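Local coordinates for putative histidine protein kinase (Rhodobacter sphaeroides, PDB 3KYJ) that probably relays chemoreceptor signals to the flagellar motors as a CheA-type histidine kinase, this fragment holding its histidine phosphotransfer (Hpt) domain, at residues E28-A33 with A41-P46; G56-L61 with V65-A70; L95-D100 with E122-Q127. One frame throughout, in Å; residues are numbered along the deposited sequence.

Contact 1: E28-A33 with A41-P46; sequences EASLLA and AAHVGP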
ATOM      1  N   GLU A  28      11.155  -6.641 -11.632  1.00 18.97           N
ATOM      2  CA  GLU A  28      12.020  -7.249 -12.623  1.00 20.35           C
ATOM      3  C   GLU A  28      13.486  -6.866 -12.432  1.00 19.89           C
ATOM      4  O   GLU A  28      14.364  -7.714 -12.553  1.00 20.96           O
ATOM      5  CB  GLU A  28      11.566  -6.895 -14.039  1.00 24.37           C
ATOM      6  CG  GLU A  28      12.296  -7.736 -15.075  1.00 30.41           C
ATOM      7  CD  GLU A  28      12.033  -7.333 -16.512  1.00 34.62           C
ATOM      8  OE1 GLU A  28      11.702  -6.156 -16.764  1.00 37.58           O
ATOM      9  OE2 GLU A  28      12.201  -8.203 -17.391  1.00 35.26           O
ATOM     10  N   ALA A  29      13.776  -5.605 -12.129  1.00 19.68           N
ATOM     11  CA  ALA A  29      15.180  -5.201 -11.949  1.00 20.85           C
ATOM     12  C   ALA A  29      15.851  -5.972 -10.812  1.00 18.73           C
ATOM     13  O   ALA A  29      17.012  -6.405 -10.939  1.00 19.26           O
ATOM     14  CB  ALA A  29      15.288  -3.709 -11.698  1.00 22.66           C
ATOM     15  N   SER A  30      15.144  -6.128  -9.689  1.00 17.43           N
ATOM     16  CA  SER A  30      15.721  -6.852  -8.556  1.00 18.27           C
ATOM     17  C   SER A  30      15.973  -8.326  -8.917  1.00 17.10           C
ATOM     18  O   SER A  30      17.008  -8.899  -8.546  1.00 17.79           O
ATOM     19  CB  SER A  30      14.815  -6.779  -7.339  1.00 21.37           C
ATOM     20  OG  SER A  30      14.608  -5.431  -6.943  1.00 31.20           O
ATOM     21  N   LEU A  31      15.022  -8.946  -9.611  1.00 17.37           N
ATOM     22  CA  LEU A  31      15.141 -10.359  -9.976  1.00 17.69           C
ATOM     23  C   LEU A  31      16.264 -10.586 -10.989  1.00 19.32           C
ATOM     24  O   LEU A  31      17.035 -11.543 -10.877  1.00 19.66           O
ATOM     25  CB  LEU A  31      13.808 -10.844 -10.526  1.00 18.07           C
ATOM     26  CG  LEU A  31      12.692 -10.917  -9.472  1.00 17.73           C
ATOM     27  CD1 LEU A  31      11.344 -11.167 -10.148  1.00 19.91           C
ATOM     28  CD2 LEU A  31      12.986 -12.020  -8.465  1.00 18.18           C
ATOM     29  N   LEU A  32      16.395  -9.674 -11.951  1.00 19.82           N
ATOM     30  CA  LEU A  32      17.466  -9.791 -12.941  1.00 21.71           C
ATOM     31  C   LEU A  32      18.820  -9.563 -12.278  1.00 21.00           C
ATOM     32  O   LEU A  32      19.787 -10.214 -12.635  1.00 22.39           O
ATOM     33  CB  LEU A  32      17.257  -8.823 -14.112  1.00 23.67           C
ATOM     34  CG  LEU A  32      16.080  -9.174 -15.039  1.00 26.55           C
ATOM     35  CD1 LEU A  32      15.893  -8.108 -16.069  1.00 28.93           C
ATOM     36  CD2 LEU A  32      16.256 -10.537 -15.705  1.00 28.52           C
ATOM     37  N   ALA A  33      18.889  -8.658 -11.309  1.00 19.90           N
ATOM     38  CA  ALA A  33      20.125  -8.465 -10.559  1.00 20.83           C
ATOM     39  C   ALA A  33      20.510  -9.732  -9.792  1.00 20.14           C
ATOM     40  O   ALA A  33      21.692 -10.116  -9.779  1.00 21.55           O
ATOM     41  CB  ALA A  33      20.001  -7.248  -9.627  1.00 21.01           C
ATOM     42  N   ALA A  41      20.832  -9.646  -0.088  1.00 17.80           N
ATOM     43  CA  ALA A  41      20.771  -8.611   0.930  1.00 18.69           C
ATOM     44  C   ALA A  41      20.368  -7.272   0.331  1.00 18.70           C
ATOM     45  O   ALA A  41      19.710  -6.488   0.977  1.00 21.69           O
ATOM     46  CB  ALA A  41      22.119  -8.490   1.667  1.00 21.69           C
ATOM     47  N   ALA A  42      20.794  -7.010  -0.899  1.00 19.62           N
ATOM     48  CA  ALA A  42      20.526  -5.733  -1.558  1.00 21.27           C
ATOM     49  C   ALA A  42      19.175  -5.691  -2.262  1.00 19.89           C
ATOM     50  O   ALA A  42      18.696  -4.620  -2.625  1.00 22.16           O
ATOM     51  CB  ALA A  42      21.634  -5.427  -2.577  1.00 24.61           C
ATOM     52  N   HIS A  43      18.571  -6.853  -2.465  1.00 18.17           N
ATOM     53  CA  HIS A  43      17.429  -6.926  -3.382  1.00 18.30           C
ATOM     54  C   HIS A  43      16.129  -7.445  -2.796  1.00 18.12           C
ATOM     55  O   HIS A  43      15.074  -7.174  -3.364  1.00 19.07           O
ATOM     56  CB  HIS A  43      17.812  -7.743  -4.604  1.00 19.19           C
ATOM     57  CG  HIS A  43      18.846  -7.075  -5.441  1.00 20.09           C
ATOM     58  ND1 HIS A  43      18.577  -5.941  -6.177  1.00 22.37           N
ATOM     59  CD2 HIS A  43      20.172  -7.314  -5.581  1.00 20.59           C
ATOM     60  CE1 HIS A  43      19.685  -5.537  -6.774  1.00 22.83           C
ATOM     61  NE2 HIS A  43      20.666  -6.349  -6.426  1.00 22.06           N
ATOM     62  N   VAL A  44      16.161  -8.175  -1.682  1.00 18.98           N
ATOM     63  CA  VAL A  44      14.913  -8.751  -1.160  0.61 20.43           C
ATOM     64  C   VAL A  44      13.953  -7.655  -0.660  1.00 19.69           C
ATOM     65  O   VAL A  44      12.749  -7.744  -0.860  1.00 18.51           O
ATOM     66  CB  VAL A  44      15.206  -9.855  -0.100  0.61 23.52           C
ATOM     67  CG1 VAL A  44      13.938 -10.301   0.641  0.61 25.57           C
ATOM     68  CG2 VAL A  44      15.838 -11.058  -0.790  0.61 26.07           C
ATOM     69  N   GLY A  45      14.484  -6.602  -0.051  1.00 18.82           N
ATOM     70  CA  GLY A  45      13.659  -5.487   0.375  1.00 19.10           C
ATOM     71  C   GLY A  45      12.977  -4.777  -0.778  1.00 17.69           C
ATOM     72  O   GLY A  45      11.756  -4.642  -0.783  1.00 17.48           O
ATOM     73  N   PRO A  46      13.749  -4.335  -1.777  1.00 18.20           N
ATOM     74  CA  PRO A  46      13.158  -3.700  -2.956  1.00 19.34           C
ATOM     75  C   PRO A  46      12.151  -4.603  -3.654  1.00 16.59           C
ATOM     76  O   PRO A  46      11.118  -4.133  -4.111  1.00 15.87           O
ATOM     77  CB  PRO A  46      14.373  -3.414  -3.842  1.00 21.97           C
ATOM     78  CG  PRO A  46      15.526  -3.211  -2.854  1.00 21.59           C
ATOM     79  CD  PRO A  46      15.218  -4.143  -1.713  1.00 20.18           C
TER
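Ser30 and His43 are the nearest backbone partners, their CA atoms 5.4 Å apart, where the helical segments 28-33 and 41-46 run nearly antiparallel (156°), their axes 9.2 Å apart. The imidazole of His43 lies between them. With CG anti to its own carbonyl carbon (chi1 -67°), the ring reaches out to helix 10-35 and offers one face to it. Ala33 CB settles over that face in a CH-pi contact, 3.7 Å from the centroid and 30° off the ring normal, displaced toward the CE1-NE2 bond of His43, whose CE1 it approaches to 3.3 Å. Ser30 O lies over the same face, while the CA of Ser30 comes within 3.8 Å of His43 ND1. No hydrogen bond crosses between the segments; His43 NE2 and Ser30 OG find partners outside them, NE2 with Glu38 OE1 in the connecting loop and OG with Ala26 O one turn back. One turn after His43, Pro46 CB packs on Ser30 OG at 3.7 Å. Proline has no amide hydrogen to give to the preceding turn, and the helix is kinked here, the amide of Gly45 also lacking that bond. Small residues on one helix against a ring and a proline on the other make a close antiparallel helical hairpin, the first of the helical bundle that characterises Hpt domains.

Contact 2: G56-L61 with V65-A70; sequences GNSRVL and VVESRA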
ATOM      1  N   GLY A  56      -1.239  -3.867  -3.375  1.00 13.10           N
ATOM      2  CA  GLY A  56      -2.108  -2.843  -2.820  1.00 14.06           C
ATOM      3  C   GLY A  56      -2.849  -2.040  -3.874  1.00 12.20           C
ATOM      4  O   GLY A  56      -4.000  -1.680  -3.690  1.00 14.39           O
ATOM      5  N   ASN A  57      -2.182  -1.777  -4.992  1.00 13.50           N
ATOM      6  CA  ASN A  57      -2.789  -1.030  -6.089  1.00 15.30           C
ATOM      7  C   ASN A  57      -3.986  -1.805  -6.660  1.00 15.45           C
ATOM      8  O   ASN A  57      -5.040  -1.253  -6.933  1.00 16.63           O
ATOM      9  CB  ASN A  57      -1.749  -0.771  -7.197  1.00 16.50           C
ATOM     10  CG  ASN A  57      -0.710   0.287  -6.833  1.00 16.88           C
ATOM     11  OD1 ASN A  57      -0.694   0.832  -5.725  1.00 15.95           O
ATOM     12  ND2 ASN A  57       0.166   0.570  -7.776  1.00 17.47           N
ATOM     13  N   SER A  58      -3.801  -3.109  -6.841  1.00 15.13           N
ATOM     14  CA  SER A  58      -4.866  -3.927  -7.383  0.61 14.86           C
ATOM     15  C   SER A  58      -6.016  -4.031  -6.386  1.00 15.33           C
ATOM     16  O   SER A  58      -7.185  -4.055  -6.783  1.00 17.33           O
ATOM     17  CB  SER A  58      -4.338  -5.311  -7.770  0.61 16.14           C
ATOM     18  OG  SER A  58      -3.983  -6.110  -6.643  0.61 16.57           O
ATOM     19  N   ARG A  59      -5.698  -4.071  -5.096  1.00 15.23           N
ATOM     20  CA  ARG A  59      -6.725  -4.111  -4.074  1.00 17.06           C
ATOM     21  C   ARG A  59      -7.586  -2.839  -4.091  1.00 17.70           C
ATOM     22  O   ARG A  59      -8.797  -2.932  -3.927  1.00 20.58           O
ATOM     23  CB  ARG A  59      -6.094  -4.348  -2.705  1.00 19.04           C
ATOM     24  CG  ARG A  59      -7.098  -4.386  -1.548  1.00 25.11           C
ATOM     25  CD  ARG A  59      -6.384  -4.550  -0.203  1.00 30.51           C
ATOM     26  NE  ARG A  59      -5.632  -5.800  -0.163  1.00 36.50           N
ATOM     27  CZ  ARG A  59      -4.711  -6.121   0.745  1.00 42.23           C
ATOM     28  NH1 ARG A  59      -4.394  -5.276   1.723  1.00 47.44           N
ATOM     29  NH2 ARG A  59      -4.090  -7.296   0.667  1.00 44.06           N
ATOM     30  N   VAL A  60      -6.976  -1.664  -4.284  1.00 17.05           N
ATOM     31  CA  VAL A  60      -7.716  -0.395  -4.335  1.00 18.48           C
ATOM     32  C   VAL A  60      -8.860  -0.468  -5.344  1.00 19.09           C
ATOM     33  O   VAL A  60      -9.938   0.070  -5.106  1.00 20.11           O
ATOM     34  CB  VAL A  60      -6.749   0.809  -4.681  1.00 18.29           C
ATOM     35  CG1 VAL A  60      -7.530   2.083  -5.114  1.00 21.22           C
ATOM     36  CG2 VAL A  60      -5.892   1.141  -3.500  1.00 23.20           C
ATOM     37  N   LEU A  61      -8.581  -1.078  -6.486  1.00 18.43           N
ATOM     38  CA  LEU A  61      -9.532  -1.154  -7.587  1.00 18.24           C
ATOM     39  C   LEU A  61     -10.388  -2.424  -7.554  1.00 18.67           C
ATOM     40  O   LEU A  61     -11.162  -2.644  -8.483  1.00 21.24           O
ATOM     41  CB  LEU A  61      -8.815  -0.996  -8.936  1.00 19.54           C
ATOM     42  CG  LEU A  61      -8.290   0.439  -9.174  1.00 21.93           C
ATOM     43  CD1 LEU A  61      -7.467   0.594 -10.432  1.00 25.85           C
ATOM     44  CD2 LEU A  61      -9.493   1.398  -9.206  1.00 29.55           C
ATOM     45  N   VAL A  65      -8.527 -11.070  -8.459  1.00 18.43           N
ATOM     46  CA  VAL A  65      -7.752 -12.140  -9.091  1.00 20.51           C
ATOM     47  C   VAL A  65      -6.319 -11.633  -9.242  1.00 18.41           C
ATOM     48  O   VAL A  65      -5.385 -12.313  -8.858  1.00 19.21           O
ATOM     49  CB  VAL A  65      -8.345 -12.599 -10.439  1.00 23.23           C
ATOM     50  CG1 VAL A  65      -7.361 -13.560 -11.180  1.00 25.30           C
ATOM     51  CG2 VAL A  65      -9.692 -13.309 -10.212  1.00 27.40           C
ATOM     52  N   VAL A  66      -6.144 -10.426  -9.766  1.00 17.29           N
ATOM     53  CA  VAL A  66      -4.783  -9.851  -9.857  1.00 17.48           C
ATOM     54  C   VAL A  66      -4.108  -9.827  -8.465  1.00 16.29           C
ATOM     55  O   VAL A  66      -2.963 -10.268  -8.296  1.00 16.78           O
ATOM     56  CB  VAL A  66      -4.772  -8.429 -10.474  1.00 17.76           C
ATOM     57  CG1 VAL A  66      -3.371  -7.841 -10.398  1.00 18.50           C
ATOM     58  CG2 VAL A  66      -5.221  -8.414 -11.911  1.00 20.57           C
ATOM     59  N   GLU A  67      -4.848  -9.339  -7.477  1.00 15.73           N
ATOM     60  CA  GLU A  67      -4.370  -9.245  -6.112  1.00 15.52           C
ATOM     61  C   GLU A  67      -3.874 -10.595  -5.610  1.00 15.35           C
ATOM     62  O   GLU A  67      -2.833 -10.677  -4.986  1.00 16.03           O
ATOM     63  CB  GLU A  67      -5.471  -8.702  -5.212  1.00 17.11           C
ATOM     64  CG  GLU A  67      -5.044  -8.479  -3.770  1.00 19.69           C
ATOM     65  CD  GLU A  67      -6.172  -8.042  -2.873  1.00 23.78           C
ATOM     66  OE1 GLU A  67      -7.279  -7.777  -3.365  1.00 27.21           O
ATOM     67  OE2 GLU A  67      -5.962  -7.985  -1.661  1.00 27.18           O
ATOM     68  N   SER A  68      -4.618 -11.661  -5.897  1.00 16.09           N
ATOM     69  CA  SER A  68      -4.266 -12.976  -5.348  1.00 15.78           C
ATOM     70  C   SER A  68      -2.937 -13.504  -5.906  1.00 16.17           C
ATOM     71  O   SER A  68      -2.225 -14.228  -5.209  1.00 16.96           O
ATOM     72  CB  SER A  68      -5.393 -13.986  -5.627  1.00 16.90           C
ATOM     73  OG  SER A  68      -5.554 -14.273  -7.014  1.00 16.67           O
ATOM     74  N   ARG A  69      -2.603 -13.151  -7.142  1.00 14.83           N
ATOM     75  CA  ARG A  69      -1.308 -13.578  -7.711  1.00 15.55           C
ATOM     76  C   ARG A  69      -0.168 -12.804  -7.037  1.00 14.88           C
ATOM     77  O   ARG A  69       0.854 -13.377  -6.651  1.00 17.26           O
ATOM     78  CB  ARG A  69      -1.251 -13.369  -9.217  1.00 15.10           C
ATOM     79  CG  ARG A  69      -1.860 -14.513 -10.059  1.00 16.71           C
ATOM     80  CD  ARG A  69      -3.328 -14.712  -9.759  1.00 16.45           C
ATOM     81  NE  ARG A  69      -3.920 -15.709 -10.641  1.00 16.44           N
ATOM     82  CZ  ARG A  69      -4.986 -16.448 -10.323  1.00 16.87           C
ATOM     83  NH1 ARG A  69      -5.532 -16.414  -9.117  1.00 16.40           N
ATOM     84  NH2 ARG A  69      -5.449 -17.299 -11.223  1.00 17.59           N
ATOM     85  N   ALA A  70      -0.339 -11.491  -6.895  1.00 14.95           N
ATOM     86  CA  ALA A  70       0.666 -10.678  -6.220  1.00 14.01           C
ATOM     87  C   ALA A  70       0.814 -11.119  -4.763  1.00 14.31           C
ATOM     88  O   ALA A  70       1.932 -11.158  -4.217  1.00 15.54           O
ATOM     89  CB  ALA A  70       0.301  -9.191  -6.313  1.00 14.96           C
TER
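Arg59 and Glu67 bridge the helical segments 56-60 and 65-70, which pass antiparallel (161°) with axes 8.3 Å apart and belong to helices 40-60 and 64-82. Arg59 NE gives Glu67 OE2 a fairly straight salt-bridge hydrogen bond of 2.7 Å (160° at the hydrogen), and Arg59 NH2 adds a weak one of 3.1 Å to the same oxygen. OE2 lies close to the guanidinium plane, at its edge, yet the donor NE stands well above the carboxylate plane. Glu67 spans the gap as an extended chain with CG anti to the backbone N (chi1 -176°). Lys55 also touches Glu67, and its NZ lies close to Arg59 NH2, so the carboxylate probably eases the crowding of like charges. Beneath the bridge, Ser58 CB rests 3.8 Å from Val66 CG1. On the second helix, Ser68 OG donates to Val65 O (2.7 Å) and accepts from Arg69 NH1. Arg69 NE is taken by Ser121 OG, and the amides of Val65 and Val66 are each bonded to a carboxylate oxygen of Asp115. Arg59 O is hydrogen-bonded to a side chain of another protein. Two successive helices joined by a short turn and locked by a salt bridge form an antiparallel helical hairpin of the Hpt bundle.

Contact 3: L95-D100 with E122-Q127; sequences LLFASD and EALMDQ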
ATOM      1  N   LEU A  95       9.541 -16.143  -9.751  1.00 18.02           N
ATOM      2  CA  LEU A  95       9.140 -14.743  -9.625  1.00 16.05           C
ATOM      3  C   LEU A  95       9.355 -13.962 -10.920  1.00 16.42           C
ATOM      4  O   LEU A  95       8.602 -13.023 -11.186  1.00 16.13           O
ATOM      5  CB  LEU A  95       9.820 -14.071  -8.447  1.00 16.05           C
ATOM      6  CG  LEU A  95       9.426 -14.597  -7.070  1.00 15.96           C
ATOM      7  CD1 LEU A  95      10.292 -13.998  -5.958  1.00 17.99           C
ATOM      8  CD2 LEU A  95       7.937 -14.307  -6.812  1.00 18.51           C
ATOM      9  N   LEU A  96      10.363 -14.324 -11.720  1.00 18.23           N
ATOM     10  CA  LEU A  96      10.518 -13.731 -13.044  1.00 20.23           C
ATOM     11  C   LEU A  96       9.298 -14.081 -13.924  1.00 19.95           C
ATOM     12  O   LEU A  96       8.760 -13.222 -14.610  1.00 20.58           O
ATOM     13  CB  LEU A  96      11.817 -14.170 -13.737  1.00 22.70           C
ATOM     14  CG  LEU A  96      13.020 -13.322 -13.339  1.00 25.76           C
ATOM     15  CD1 LEU A  96      14.302 -13.981 -13.856  1.00 30.26           C
ATOM     16  CD2 LEU A  96      12.871 -11.911 -13.873  1.00 27.78           C
ATOM     17  N   PHE A  97       8.862 -15.340 -13.879  1.00 20.40           N
ATOM     18  CA  PHE A  97       7.645 -15.762 -14.571  1.00 20.30           C
ATOM     19  C   PHE A  97       6.453 -14.959 -14.038  1.00 19.07           C
ATOM     20  O   PHE A  97       5.628 -14.456 -14.808  1.00 19.52           O
ATOM     21  CB  PHE A  97       7.466 -17.285 -14.367  1.00 22.57           C
ATOM     22  CG  PHE A  97       6.222 -17.876 -14.983  1.00 24.20           C
ATOM     23  CD1 PHE A  97       5.801 -17.513 -16.239  1.00 28.00           C
ATOM     24  CD2 PHE A  97       5.483 -18.790 -14.273  1.00 28.07           C
ATOM     25  CE1 PHE A  97       4.639 -18.082 -16.796  1.00 28.66           C
ATOM     26  CE2 PHE A  97       4.335 -19.353 -14.819  1.00 29.23           C
ATOM     27  CZ  PHE A  97       3.920 -18.984 -16.065  1.00 28.28           C
ATOM     28  N   ALA A  98       6.379 -14.806 -12.719  1.00 17.56           N
ATOM     29  CA  ALA A  98       5.317 -14.007 -12.127  1.00 17.02           C
ATOM     30  C   ALA A  98       5.345 -12.570 -12.626  1.00 17.15           C
ATOM     31  O   ALA A  98       4.297 -12.003 -12.903  1.00 16.71           O
ATOM     32  CB  ALA A  98       5.360 -14.054 -10.625  1.00 18.89           C
ATOM     33  N   SER A  99       6.528 -11.975 -12.756  1.00 17.09           N
ATOM     34  CA  SER A  99       6.603 -10.581 -13.173  1.00 17.91           C
ATOM     35  C   SER A  99       6.062 -10.449 -14.597  1.00 17.50           C
ATOM     36  O   SER A  99       5.323  -9.505 -14.881  1.00 18.32           O
ATOM     37  CB  SER A  99       8.029 -10.018 -13.025  1.00 21.28           C
ATOM     38  OG  SER A  99       8.925 -10.533 -13.972  1.00 25.12           O
ATOM     39  N   ASP A 100       6.383 -11.404 -15.472  1.00 18.71           N
ATOM     40  CA  ASP A 100       5.873 -11.343 -16.841  1.00 21.77           C
ATOM     41  C   ASP A 100       4.356 -11.511 -16.866  1.00 20.84           C
ATOM     42  O   ASP A 100       3.671 -10.858 -17.652  1.00 20.50           O
ATOM     43  CB  ASP A 100       6.526 -12.414 -17.715  1.00 25.43           C
ATOM     44  CG  ASP A 100       7.947 -12.062 -18.110  1.00 31.61           C
ATOM     45  OD1 ASP A 100       8.322 -10.863 -18.060  1.00 32.48           O
ATOM     46  OD2 ASP A 100       8.674 -12.995 -18.495  1.00 33.94           O
ATOM     47  N   GLU A 122      -3.371 -19.840 -13.755  1.00 24.78           N
ATOM     48  CA  GLU A 122      -3.509 -20.945 -12.813  1.00 23.65           C
ATOM     49  C   GLU A 122      -2.185 -21.716 -12.672  1.00 24.08           C
ATOM     50  O   GLU A 122      -1.855 -22.191 -11.587  1.00 24.62           O
ATOM     51  CB  GLU A 122      -4.616 -21.914 -13.261  1.00 26.12           C
ATOM     52  CG  GLU A 122      -6.017 -21.412 -12.996  1.00 26.08           C
ATOM     53  CD  GLU A 122      -7.100 -22.352 -13.519  1.00 25.50           C
ATOM     54  OE1 GLU A 122      -6.878 -23.579 -13.611  1.00 27.91           O
ATOM     55  OE2 GLU A 122      -8.183 -21.842 -13.798  1.00 26.40           O
ATOM     56  N   ALA A 123      -1.426 -21.836 -13.753  1.00 27.86           N
ATOM     57  CA  ALA A 123      -0.141 -22.545 -13.678  1.00 31.83           C
ATOM     58  C   ALA A 123       0.834 -21.831 -12.741  1.00 28.17           C
ATOM     59  O   ALA A 123       1.512 -22.457 -11.930  1.00 28.01           O
ATOM     60  CB  ALA A 123       0.470 -22.686 -15.065  1.00 38.61           C
ATOM     61  N   LEU A 124       0.881 -20.512 -12.849  1.00 27.50           N
ATOM     62  CA  LEU A 124       1.732 -19.730 -11.974  1.00 24.58           C
ATOM     63  C   LEU A 124       1.316 -19.961 -10.536  1.00 21.03           C
ATOM     64  O   LEU A 124       2.166 -20.108  -9.656  1.00 22.28           O
ATOM     65  CB  LEU A 124       1.630 -18.249 -12.319  1.00 26.01           C
ATOM     66  CG  LEU A 124       2.255 -17.314 -11.273  1.00 25.49           C
ATOM     67  CD1 LEU A 124       3.772 -17.524 -11.157  1.00 26.91           C
ATOM     68  CD2 LEU A 124       1.939 -15.864 -11.613  1.00 27.58           C
ATOM     69  N   MET A 125       0.008 -19.969 -10.273  1.00 20.16           N
ATOM     70  CA  MET A 125      -0.450 -20.154  -8.914  1.00 20.94           C
ATOM     71  C   MET A 125       0.016 -21.519  -8.389  1.00 23.43           C
ATOM     72  O   MET A 125       0.467 -21.643  -7.269  1.00 23.88           O
ATOM     73  CB  MET A 125      -1.974 -19.994  -8.813  1.00 21.13           C
ATOM     74  CG  MET A 125      -2.467 -18.549  -9.087  1.00 21.27           C
ATOM     75  SD  MET A 125      -1.894 -17.390  -7.834  1.00 21.66           S
ATOM     76  CE  MET A 125      -3.044 -17.766  -6.506  1.00 22.75           C
ATOM     77  N   ASP A 126      -0.129 -22.559  -9.203  1.00 25.28           N
ATOM     78  CA  ASP A 126       0.336 -23.868  -8.767  1.00 28.51           C
ATOM     79  C   ASP A 126       1.833 -23.870  -8.435  1.00 26.39           C
ATOM     80  O   ASP A 126       2.247 -24.474  -7.445  1.00 26.42           O
ATOM     81  CB  ASP A 126       0.058 -24.926  -9.839  1.00 32.09           C
ATOM     82  CG  ASP A 126      -1.384 -25.409  -9.854  1.00 38.71           C
ATOM     83  OD1 ASP A 126      -2.156 -25.130  -8.902  1.00 40.92           O
ATOM     84  OD2 ASP A 126      -1.736 -26.117 -10.823  1.00 41.89           O
ATOM     85  N   GLN A 127       2.630 -23.177  -9.248  1.00 25.89           N
ATOM     86  CA  GLN A 127       4.088 -23.150  -9.043  1.00 27.27           C
ATOM     87  C   GLN A 127       4.424 -22.417  -7.761  1.00 26.38           C
ATOM     88  O   GLN A 127       5.266 -22.834  -6.987  1.00 27.00           O
ATOM     89  CB  GLN A 127       4.779 -22.479 -10.226  1.00 34.39           C
ATOM     90  CG  GLN A 127       4.745 -23.293 -11.508  1.00 43.99           C
ATOM     91  CD  GLN A 127       5.348 -22.561 -12.689  1.00 50.73           C
ATOM     92  OE1 GLN A 127       6.251 -21.741 -12.529  1.00 50.21           O
ATOM     93  NE2 GLN A 127       4.850 -22.855 -13.885  1.00 60.37           N
TER
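Phe97 is where the 95-100 segment first meets 122-127, the two segments running antiparallel at 153° with axes 10.5 Å apart. CG stands anti to the backbone N (chi1 178°), which carries the ring out to helix 122-135, where Leu124 and Gln127 approach it from opposite sides of its plane. Leu124 CD1 lies 3.8 Å from Phe97 CD2. On the other side the extended Gln127 chain crosses the aromatic side chain at about a right angle and brings its amide nearly parallel to the ring, 18° between the planes. Gln127 OE1 comes within 3.5 Å of Phe97 CD2. Replacing Gln127 by an alanine removes the amide and would probably leave the Phe97 ring without its neighbour on that side and freer to turn. Next in sequence, Ala98 supplies the inner part of the contact: its CB meets Leu124 CD1 at 3.9 Å, and CD2 of the same leucine lies alongside it. Ser99 turns from the partner and ties its OG to Leu96 O. Helix 89-112 is thus flanked on several sides: Leu95, Leu96 and Ser99 pack on helix 10-35, Ala98 also touches Cys73 of helix 64-82, and Met125 joins helix 122-135 to that same helix through Leu72.

How the contacts relate
Contacts 1 and 2 lie on opposite sides of the chain's centre, their own centres 21 Å apart, and share helix 40-60. That helix carries His52, the predicted phosphorylation site, between the two segments it contributes, so the two contacts lie on either side of it along the helix. Contact 3 has its centre 17 Å from that of contact 1 and 15 Å from that of contact 2, and it touches both. Leu31 CD1 meets Leu95 O at 3.5 Å, joining it to contact 1, and Arg69 CZ meets Met125 CG at 3.5 Å, joining it to contact 2. A bound sodium ion lies about 9 Å from the side chain of His43, beyond contact 1.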